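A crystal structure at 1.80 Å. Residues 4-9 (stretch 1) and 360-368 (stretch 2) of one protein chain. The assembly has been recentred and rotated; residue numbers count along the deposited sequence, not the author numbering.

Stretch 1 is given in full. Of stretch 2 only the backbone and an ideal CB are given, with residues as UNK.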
# COMPACT_ATOMS: atom_id res chain seq x y z
N GLY A 4 -8.01 29.93 -3.96
CA GLY A 4 -7.64 29.58 -2.56
C GLY A 4 -6.13 29.47 -2.40
O GLY A 4 -5.41 29.40 -3.39
N MSE A 5 -5.66 29.45 -1.15
CA MSE A 5 -4.23 29.37 -0.89
C MSE A 5 -3.73 27.93 -0.97
O MSE A 5 -2.61 27.69 -1.43
CB MSE A 5 -3.90 29.95 0.50
CG MSE A 5 -4.05 28.97 1.67
SE MSE A 5 -5.86 28.67 2.29
CE MSE A 5 -5.65 29.29 4.10
N LYS A 6 -4.55 26.98 -0.54
CA LYS A 6 -4.17 25.57 -0.59
C LYS A 6 -4.43 25.00 -1.98
O LYS A 6 -5.38 25.39 -2.65
CB LYS A 6 -4.97 24.76 0.44
CG LYS A 6 -4.80 25.19 1.89
CD LYS A 6 -3.36 25.08 2.36
CE LYS A 6 -3.26 25.10 3.88
NZ LYS A 6 -3.98 26.26 4.48
N ARG A 7 -3.58 24.07 -2.41
CA ARG A 7 -3.75 23.46 -3.72
C ARG A 7 -4.01 21.97 -3.59
O ARG A 7 -3.30 21.25 -2.88
CB ARG A 7 -2.50 23.72 -4.57
CG ARG A 7 -2.11 25.20 -4.65
CD ARG A 7 -1.07 25.46 -5.73
NE ARG A 7 -0.39 26.74 -5.57
CZ ARG A 7 -1.01 27.92 -5.51
NH1 ARG A 7 -2.33 28.00 -5.58
NH2 ARG A 7 -0.30 29.03 -5.37
N VAL A 8 -5.05 21.50 -4.28
CA VAL A 8 -5.43 20.09 -4.24
C VAL A 8 -5.34 19.52 -5.64
O VAL A 8 -6.10 19.90 -6.53
CB VAL A 8 -6.88 19.92 -3.72
CG1 VAL A 8 -7.25 18.44 -3.66
CG2 VAL A 8 -7.00 20.55 -2.35
N VAL A 9 -4.40 18.60 -5.84
CA VAL A 9 -4.21 18.01 -7.15
C VAL A 9 -4.97 16.69 -7.31
O VAL A 9 -4.83 15.78 -6.49
CB VAL A 9 -2.71 17.75 -7.43
CG1 VAL A 9 -2.52 17.10 -8.80
CG2 VAL A 9 -1.93 19.07 -7.37
N UNK A 360 -14.19 16.88 3.06
CA UNK A 360 -13.30 16.03 3.83
C UNK A 360 -11.87 16.54 3.70
O UNK A 360 -11.12 16.56 4.67
CB UNK A 360 -13.40 14.57 3.37
N UNK A 361 -11.51 16.96 2.49
CA UNK A 361 -10.18 17.49 2.21
C UNK A 361 -9.98 18.83 2.94
O UNK A 361 -8.96 19.06 3.58
CB UNK A 361 -9.98 17.66 0.70
N UNK A 362 -10.98 19.70 2.83
CA UNK A 362 -10.93 21.01 3.48
C UNK A 362 -10.70 20.82 4.98
O UNK A 362 -9.93 21.56 5.60
CB UNK A 362 -12.22 21.80 3.22
N UNK A 363 -11.36 19.82 5.55
CA UNK A 363 -11.23 19.51 6.97
C UNK A 363 -9.80 19.10 7.31
O UNK A 363 -9.25 19.54 8.32
CB UNK A 363 -12.21 18.40 7.36
N UNK A 364 -9.20 18.26 6.47
CA UNK A 364 -7.83 17.81 6.69
C UNK A 364 -6.86 18.98 6.59
O UNK A 364 -5.84 19.00 7.27
CB UNK A 364 -7.45 16.72 5.68
N UNK A 365 -7.20 19.95 5.74
CA UNK A 365 -6.36 21.12 5.54
C UNK A 365 -6.71 22.24 6.52
O UNK A 365 -6.20 23.35 6.41
CB UNK A 365 -6.49 21.62 4.10
N UNK A 366 -7.59 21.94 7.47
CA UNK A 366 -8.00 22.92 8.47
C UNK A 366 -8.78 24.10 7.93
O UNK A 366 -8.63 25.22 8.41
CB UNK A 366 -6.76 23.45 9.20
N UNK A 367 -9.62 23.86 6.92
CA UNK A 367 -10.42 24.92 6.32
C UNK A 367 -11.91 24.65 6.49
O UNK A 367 -12.72 25.11 5.69
CB UNK A 367 -10.08 25.07 4.84
N UNK A 368 -12.26 23.90 7.52
CA UNK A 368 -13.66 23.58 7.76
C UNK A 368 -13.85 22.36 8.63
O UNK A 368 -12.88 21.64 8.91
CB UNK A 368 -14.38 23.37 6.43

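Position 360 lies on a helix, with helical backbone angles and nothing of stretch 1 within reach of its CB. Almost any helix-tolerant residue would do; the deposited one is Gly360, whose carbonyl O accepts from the backbone N of position 364 at 3.1 Å.

Position 361 is the first to face the strand. Its CA-to-CB bond points toward stretch 1, and the ideal CB stands 5.2 Å from Val8 CG2, a gap about one carbon deep. Stretch 1 offers a methyl there, so a small or medium aliphatic such as valine, isoleucine or leucine would suit. The residue is Val361, in the t rotamer, and its CG1 reaches Val8 CG2 at 3.9 Å, an apolar contact.

Positions 362, 363 and 364 leave stretch 1 alone. At 362 the CB points sideways, and at 363 and 364 it is out of reach, so the strand sets no demand. They are Ala362, Trp363 and Arg364; the guanidinium of Arg364 is hydrogen-bonded elsewhere in the structure.

Position 365 is the first residue after the helix to leave helical angles, yet its N still bonds to Val361 O at 2.9 Å. Its CB points toward stretch 1 and lies 4.5 Å from Lys6 CG, with the CG2 methyl of Val8 farther along. An apolar side chain long enough to reach both neighbours would suit: leucine, isoleucine or methionine. Leu365, with rotamers m and t, sends CD1 to 3.9 Å from Lys6 CB and 4.1 Å from Val8 CG2, so one methyl touches two residues of the strand. Its backbone adds a polar link: a water donates to Leu365 O at 2.9 Å and accepts a weak hydrogen bond from Lys6 NZ at 3.3 Å.

Position 366 has phi 66° and psi 36°. Positive phi favours glycine, with asparagine a tolerable second choice, and its sideways direction asks for no contact. It is Gly366, and its N bonds to Trp363 O at 3.0 Å.

Position 367 points toward stretch 1, but its ideal CB has nothing there within 5.5 Å. Only a longer side chain can bridge that space, and the lysine methylenes and selenomethionine end favour leucine or methionine. Leu367 places CD1 3.9 Å from Lys6 CG and CD2 3.8 Å from Met5 CE, so the leucine end packs against both residues.

Position 368, at phi 159° and psi 170°, would jam a CB against the preceding carbonyl O. That calls for glycine whatever stretch 1 offers, and Gly368 it is.

Stretch 2, residues 360-368: GVAWRLGLG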
# COMPACT_ATOMS: atom_id res chain seq x y z
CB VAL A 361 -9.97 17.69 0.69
CG1 VAL A 361 -8.66 18.40 0.42
CG2 VAL A 361 -9.98 16.33 -0.01
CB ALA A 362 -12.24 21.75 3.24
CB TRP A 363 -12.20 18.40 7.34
CG TRP A 363 -11.95 17.79 8.69
CD1 TRP A 363 -11.94 18.44 9.89
CD2 TRP A 363 -11.70 16.41 8.97
NE1 TRP A 363 -11.68 17.55 10.90
CE2 TRP A 363 -11.53 16.29 10.37
CE3 TRP A 363 -11.59 15.26 8.18
CZ2 TRP A 363 -11.27 15.07 10.99
CZ3 TRP A 363 -11.32 14.04 8.80
CH2 TRP A 363 -11.17 13.96 10.19
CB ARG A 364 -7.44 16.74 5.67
CG ARG A 364 -7.99 15.36 5.96
CD ARG A 364 -7.65 14.95 7.38
NE ARG A 364 -7.45 13.51 7.50
CZ ARG A 364 -7.38 12.86 8.66
NH1 ARG A 364 -7.50 13.53 9.80
NH2 ARG A 364 -7.19 11.55 8.68
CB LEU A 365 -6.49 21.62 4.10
CG LEU A 365 -5.98 20.68 3.01
CD1 LEU A 365 -6.32 21.25 1.64
CD2 LEU A 365 -4.47 20.51 3.14
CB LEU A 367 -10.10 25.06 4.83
CG LEU A 367 -8.70 25.55 4.44
CD1 LEU A 367 -8.57 25.58 2.92
CD2 LEU A 367 -8.46 26.94 5.02
O HOH W 1 -5.26 25.85 7.50
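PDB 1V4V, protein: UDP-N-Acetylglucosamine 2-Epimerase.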